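Local coordinates for naphthalene dioxygenase large subunit (Rhodococcus sp., PDB 2B1X), which is the large subunit of a Rieske-type ring-hydroxylating oxygenase, carrying a [2Fe-2S] cluster and a separate iron site, at residues 174-186 and 275-288. Numbering follows the deposited sequence.
Sequences KFYLDIVLDRSDA and ELERRLTPEQVEIF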
loop_
_atom_site.group_PDB
_atom_site.type_symbol
_atom_site.label_atom_id
_atom_site.label_comp_id
_atom_site.label_asym_id
_atom_site.label_seq_id
_atom_site.Cartn_x
_atom_site.Cartn_y
_atom_site.Cartn_z
ATOM N N LYS A 174 22.917 -35.173 -1.572
ATOM C CA LYS A 174 23.264 -35.434 -2.974
ATOM C C LYS A 174 22.746 -36.782 -3.490
ATOM O O LYS A 174 22.287 -36.874 -4.633
ATOM C CB LYS A 174 24.774 -35.282 -3.218
ATOM C CG LYS A 174 25.253 -33.824 -2.982
ATOM C CD LYS A 174 26.643 -33.537 -3.580
ATOM C CE LYS A 174 27.758 -34.395 -2.960
ATOM N NZ LYS A 174 27.726 -34.294 -1.461
ATOM N N PHE A 175 22.812 -37.813 -2.647
ATOM C CA PHE A 175 22.297 -39.160 -2.952
ATOM C C PHE A 175 20.837 -39.147 -3.436
ATOM O O PHE A 175 20.477 -39.855 -4.371
ATOM C CB PHE A 175 22.429 -40.040 -1.702
ATOM C CG PHE A 175 21.896 -41.450 -1.865
ATOM C CD1 PHE A 175 20.548 -41.731 -1.665
ATOM C CD2 PHE A 175 22.753 -42.501 -2.172
ATOM C CE1 PHE A 175 20.071 -43.030 -1.807
ATOM C CE2 PHE A 175 22.284 -43.796 -2.301
ATOM C CZ PHE A 175 20.939 -44.064 -2.126
ATOM N N TYR A 176 20.026 -38.304 -2.813
ATOM C CA TYR A 176 18.595 -38.200 -3.098
ATOM C C TYR A 176 18.317 -37.221 -4.224
ATOM O O TYR A 176 17.446 -37.466 -5.039
ATOM C CB TYR A 176 17.837 -37.799 -1.821
ATOM C CG TYR A 176 18.035 -38.820 -0.732
ATOM C CD1 TYR A 176 18.949 -38.601 0.307
ATOM C CD2 TYR A 176 17.346 -40.040 -0.763
ATOM C CE1 TYR A 176 19.161 -39.575 1.310
ATOM C CE2 TYR A 176 17.549 -41.001 0.218
ATOM C CZ TYR A 176 18.447 -40.773 1.261
ATOM O OH TYR A 176 18.660 -41.770 2.228
ATOM N N LEU A 177 19.039 -36.114 -4.264
ATOM C CA LEU A 177 18.913 -35.177 -5.389
ATOM C C LEU A 177 19.169 -35.885 -6.727
ATOM O O LEU A 177 18.475 -35.643 -7.714
ATOM C CB LEU A 177 19.870 -34.006 -5.235
ATOM C CG LEU A 177 19.560 -33.014 -4.089
ATOM C CD1 LEU A 177 20.695 -31.971 -4.037
ATOM C CD2 LEU A 177 18.188 -32.317 -4.230
ATOM N N ASP A 178 20.151 -36.774 -6.754
ATOM C CA ASP A 178 20.436 -37.559 -7.972
ATOM C C ASP A 178 19.200 -38.281 -8.504
ATOM O O ASP A 178 18.971 -38.358 -9.710
ATOM C CB ASP A 178 21.494 -38.635 -7.694
ATOM C CG ASP A 178 22.873 -38.061 -7.461
ATOM O OD1 ASP A 178 23.073 -36.827 -7.672
ATOM O OD2 ASP A 178 23.812 -38.798 -7.051
ATOM N N ILE A 179 18.427 -38.847 -7.584
ATOM C CA ILE A 179 17.237 -39.616 -7.921
ATOM C C ILE A 179 16.208 -38.770 -8.681
ATOM O O ILE A 179 15.477 -39.281 -9.508
ATOM C CB ILE A 179 16.643 -40.212 -6.641
ATOM C CG1 ILE A 179 17.499 -41.399 -6.161
ATOM C CG2 ILE A 179 15.177 -40.682 -6.857
ATOM C CD1 ILE A 179 17.099 -41.952 -4.795
ATOM N N VAL A 180 16.186 -37.476 -8.392
ATOM C CA VAL A 180 15.275 -36.537 -9.031
ATOM C C VAL A 180 15.943 -35.828 -10.228
ATOM O O VAL A 180 15.302 -35.596 -11.239
ATOM C CB VAL A 180 14.744 -35.529 -7.964
ATOM C CG1 VAL A 180 14.440 -34.176 -8.531
ATOM C CG2 VAL A 180 13.520 -36.121 -7.231
ATOM N N LEU A 181 17.233 -35.532 -10.136
ATOM C CA LEU A 181 17.885 -34.674 -11.140
ATOM C C LEU A 181 18.666 -35.400 -12.234
ATOM O O LEU A 181 18.881 -34.838 -13.313
ATOM C CB LEU A 181 18.829 -33.672 -10.474
ATOM C CG LEU A 181 18.309 -32.780 -9.339
ATOM C CD1 LEU A 181 19.483 -32.062 -8.739
ATOM C CD2 LEU A 181 17.245 -31.779 -9.803
ATOM N N ASP A 182 19.114 -36.622 -11.953
ATOM C CA ASP A 182 20.110 -37.263 -12.802
ATOM C C ASP A 182 19.648 -38.551 -13.488
ATOM O O ASP A 182 20.463 -39.434 -13.762
ATOM C CB ASP A 182 21.383 -37.548 -11.997
ATOM C CG ASP A 182 22.617 -37.638 -12.877
ATOM O OD1 ASP A 182 22.677 -36.945 -13.916
ATOM O OD2 ASP A 182 23.564 -38.399 -12.617
ATOM N N ARG A 183 18.355 -38.643 -13.772
ATOM C CA ARG A 183 17.791 -39.845 -14.374
ATOM C C ARG A 183 18.137 -40.034 -15.844
ATOM O O ARG A 183 18.181 -41.145 -16.295
ATOM C CB ARG A 183 16.266 -39.859 -14.205
ATOM C CG ARG A 183 15.805 -39.896 -12.757
ATOM C CD ARG A 183 14.319 -40.067 -12.580
ATOM N NE ARG A 183 13.537 -38.890 -12.945
ATOM C CZ ARG A 183 12.715 -38.245 -12.121
ATOM N NH1 ARG A 183 12.589 -38.627 -10.857
ATOM N NH2 ARG A 183 12.037 -37.185 -12.553
ATOM N N SER A 184 18.345 -38.953 -16.586
ATOM C CA SER A 184 18.471 -39.008 -18.039
ATOM C C SER A 184 19.824 -38.456 -18.523
ATOM O O SER A 184 20.446 -37.643 -17.836
ATOM C CB SER A 184 17.327 -38.200 -18.672
ATOM O OG SER A 184 17.534 -36.794 -18.500
ATOM N N ASP A 185 20.251 -38.915 -19.701
ATOM C CA ASP A 185 21.509 -38.506 -20.333
ATOM C C ASP A 185 21.528 -37.044 -20.740
ATOM O O ASP A 185 22.529 -36.344 -20.518
ATOM C CB ASP A 185 21.770 -39.356 -21.578
ATOM C CG ASP A 185 22.235 -40.772 -21.253
ATOM O OD1 ASP A 185 22.722 -41.039 -20.125
ATOM O OD2 ASP A 185 22.142 -41.714 -22.092
ATOM N N ALA A 186 20.439 -36.590 -21.356
ATOM C CA ALA A 186 20.335 -35.195 -21.793
ATOM C C ALA A 186 20.000 -34.240 -20.639
ATOM O O ALA A 186 20.210 -33.038 -20.766
ATOM C CB ALA A 186 19.317 -35.064 -22.929
ATOM N N GLU A 275 17.769 -45.211 -19.094
ATOM C CA GLU A 275 18.893 -44.340 -18.766
ATOM C C GLU A 275 19.114 -44.319 -17.241
ATOM O O GLU A 275 20.246 -44.459 -16.776
ATOM C CB GLU A 275 18.701 -42.937 -19.383
ATOM C CG GLU A 275 18.701 -42.973 -20.922
ATOM C CD GLU A 275 18.496 -41.618 -21.586
ATOM O OE1 GLU A 275 18.357 -40.586 -20.877
ATOM O OE2 GLU A 275 18.510 -41.585 -22.839
ATOM N N LEU A 276 18.035 -44.206 -16.466
ATOM C CA LEU A 276 18.167 -44.100 -15.014
ATOM C C LEU A 276 18.768 -45.373 -14.369
ATOM O O LEU A 276 19.565 -45.308 -13.434
ATOM C CB LEU A 276 16.837 -43.666 -14.358
ATOM C CG LEU A 276 15.720 -44.669 -14.076
ATOM C CD1 LEU A 276 15.991 -45.491 -12.815
ATOM C CD2 LEU A 276 14.381 -43.932 -13.936
ATOM N N GLU A 277 18.410 -46.526 -14.902
ATOM C CA GLU A 277 19.018 -47.795 -14.485
ATOM C C GLU A 277 20.531 -47.864 -14.715
ATOM O O GLU A 277 21.237 -48.639 -14.067
ATOM C CB GLU A 277 18.338 -48.962 -15.189
ATOM C CG GLU A 277 16.907 -49.187 -14.728
ATOM C CD GLU A 277 16.205 -50.359 -15.405
ATOM O OE1 GLU A 277 16.344 -50.545 -16.650
ATOM O OE2 GLU A 277 15.490 -51.097 -14.678
ATOM N N ARG A 278 21.019 -47.026 -15.620
ATOM C CA ARG A 278 22.426 -46.982 -15.956
ATOM C C ARG A 278 23.116 -45.771 -15.296
ATOM O O ARG A 278 24.313 -45.835 -14.996
ATOM C CB ARG A 278 22.545 -47.051 -17.490
ATOM C CG ARG A 278 23.667 -46.323 -18.188
ATOM C CD ARG A 278 23.569 -46.457 -19.708
ATOM N NE ARG A 278 23.129 -45.214 -20.356
ATOM C CZ ARG A 278 22.182 -45.142 -21.293
ATOM N NH1 ARG A 278 21.533 -46.229 -21.704
ATOM N NH2 ARG A 278 21.884 -43.969 -21.830
ATOM N N ARG A 279 22.369 -44.696 -15.034
ATOM C CA ARG A 279 22.959 -43.479 -14.471
ATOM C C ARG A 279 23.043 -43.508 -12.940
ATOM O O ARG A 279 23.981 -42.963 -12.361
ATOM C CB ARG A 279 22.210 -42.237 -14.947
ATOM C CG ARG A 279 22.300 -41.971 -16.434
ATOM C CD ARG A 279 21.770 -40.613 -16.836
ATOM N NE ARG A 279 22.506 -39.525 -16.205
ATOM C CZ ARG A 279 23.592 -38.973 -16.720
ATOM N NH1 ARG A 279 24.067 -39.419 -17.874
ATOM N NH2 ARG A 279 24.205 -37.974 -16.087
ATOM N N LEU A 280 22.071 -44.139 -12.286
ATOM C CA LEU A 280 22.003 -44.137 -10.820
ATOM C C LEU A 280 22.583 -45.445 -10.282
ATOM O O LEU A 280 22.642 -46.431 -11.017
ATOM C CB LEU A 280 20.557 -43.979 -10.341
ATOM C CG LEU A 280 19.768 -42.760 -10.824
ATOM C CD1 LEU A 280 18.291 -42.938 -10.473
ATOM C CD2 LEU A 280 20.330 -41.462 -10.242
ATOM N N THR A 281 23.010 -45.447 -9.013
ATOM C CA THR A 281 23.504 -46.671 -8.372
ATOM C C THR A 281 22.348 -47.624 -8.082
ATOM O O THR A 281 21.215 -47.188 -7.904
ATOM C CB THR A 281 24.290 -46.405 -7.049
ATOM O OG1 THR A 281 23.373 -46.012 -6.009
ATOM C CG2 THR A 281 25.277 -45.220 -7.191
ATOM N N PRO A 282 22.632 -48.924 -8.018
ATOM C CA PRO A 282 21.596 -49.914 -7.684
ATOM C C PRO A 282 20.797 -49.544 -6.415
ATOM O O PRO A 282 19.571 -49.748 -6.354
ATOM C CB PRO A 282 22.399 -51.213 -7.501
ATOM C CG PRO A 282 23.608 -51.025 -8.360
ATOM C CD PRO A 282 23.946 -49.552 -8.251
ATOM N N GLU A 283 21.464 -48.965 -5.422
ATOM C CA GLU A 283 20.780 -48.521 -4.202
ATOM C C GLU A 283 19.777 -47.394 -4.492
ATOM O O GLU A 283 18.651 -47.432 -3.991
ATOM C CB GLU A 283 21.785 -48.092 -3.127
ATOM C CG GLU A 283 22.697 -49.220 -2.655
ATOM C CD GLU A 283 23.969 -49.375 -3.490
ATOM O OE1 GLU A 283 24.861 -50.154 -3.058
ATOM O OE2 GLU A 283 24.094 -48.737 -4.571
ATOM N N GLN A 284 20.180 -46.428 -5.321
ATOM C CA GLN A 284 19.301 -45.315 -5.721
ATOM C C GLN A 284 18.133 -45.865 -6.530
ATOM O O GLN A 284 16.976 -45.489 -6.292
ATOM C CB GLN A 284 20.073 -44.253 -6.517
ATOM C CG GLN A 284 21.048 -43.459 -5.664
ATOM C CD GLN A 284 21.963 -42.580 -6.458
ATOM O OE1 GLN A 284 22.486 -43.004 -7.489
ATOM N NE2 GLN A 284 22.176 -41.347 -5.988
ATOM N N VAL A 285 18.439 -46.770 -7.459
ATOM C CA VAL A 285 17.437 -47.373 -8.341
ATOM C C VAL A 285 16.321 -48.071 -7.548
ATOM O O VAL A 285 15.122 -47.889 -7.838
ATOM C CB VAL A 285 18.076 -48.359 -9.349
ATOM C CG1 VAL A 285 16.999 -49.147 -10.112
ATOM C CG2 VAL A 285 19.015 -47.642 -10.333
ATOM N N GLU A 286 16.714 -48.885 -6.555
ATOM C CA GLU A 286 15.736 -49.594 -5.739
ATOM C C GLU A 286 14.916 -48.692 -4.799
ATOM O O GLU A 286 13.753 -48.980 -4.523
ATOM C CB GLU A 286 16.386 -50.773 -4.980
ATOM C CG GLU A 286 16.853 -51.922 -5.878
ATOM C CD GLU A 286 15.842 -52.301 -6.959
ATOM O OE1 GLU A 286 14.659 -52.572 -6.618
ATOM O OE2 GLU A 286 16.230 -52.318 -8.150
ATOM N N ILE A 287 15.504 -47.607 -4.307
ATOM C CA ILE A 287 14.713 -46.619 -3.561
ATOM C C ILE A 287 13.685 -45.944 -4.480
ATOM O O ILE A 287 12.530 -45.744 -4.083
ATOM C CB ILE A 287 15.632 -45.592 -2.833
ATOM C CG1 ILE A 287 16.292 -46.257 -1.617
ATOM C CG2 ILE A 287 14.879 -44.312 -2.486
ATOM C CD1 ILE A 287 17.474 -45.479 -1.018
ATOM N N PHE A 288 14.085 -45.626 -5.718
ATOM C CA PHE A 288 13.167 -44.943 -6.641
ATOM C C PHE A 288 12.079 -45.859 -7.193
ATOM O O PHE A 288 10.973 -45.407 -7.504
ATOM C CB PHE A 288 13.924 -44.288 -7.800
ATOM C CG PHE A 288 13.060 -43.409 -8.679
ATOM C CD1 PHE A 288 12.249 -42.412 -8.118
ATOM C CD2 PHE A 288 13.090 -43.547 -10.061
ATOM C CE1 PHE A 288 11.458 -41.568 -8.926
ATOM C CE2 PHE A 288 12.306 -42.709 -10.882
ATOM C CZ PHE A 288 11.483 -41.720 -10.307
#
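Helix 174-181 crosses helix 282-288 at -64°, their axes 10.1 Å apart at closest, and Ile-179 faces Gln-284 while Arg-183, just past the first helix, meets Leu-276. Gln-284 lies alongside Phe-175. Its CG sits over one face of the ring, 3.8 Å from the centroid, in a CH-pi contact. With CG anti to the carbonyl carbon (chi1 -71°) and an extended chain, Gln-284 carries its amide to helix 174-181. There NE2 donates to Phe-175 O at 2.8 Å, on a lone pair, and to the anti side of Asp-178 OD2. The other amide atom, OE1, accepts from Thr-281 N, and Thr-281 OG1 accepts from Gln-284 N. This is a capping box at the start of helix 282-288. Tyr-151 and Lys-152 hold the other Asp-178 oxygen. Both segments belong to the catalytic domain, whose antiparallel sheet meets Leu-177, Val-180 and Ile-287. Ile-179 CG2 packs on Phe-288 CD1 at 3.6 Å. Arg-183 NH1 comes within 3.3 Å of Phe-288 CZ, the guanidinium and ring planes 19° apart; Arg-183 NE pairs with Glu-343. At the other end Arg-279, bent at chi3, grips Asp-182 side-on: NE to the backbone O, NH2 to OD1 at 2.8 Å. Its NH1 reaches Asp-185 OD1 at 3.1 Å, a second salt bridge. Asp-185 N donates almost straight to Glu-275 OE1, 2.8 Å away, from above the carboxylate plane.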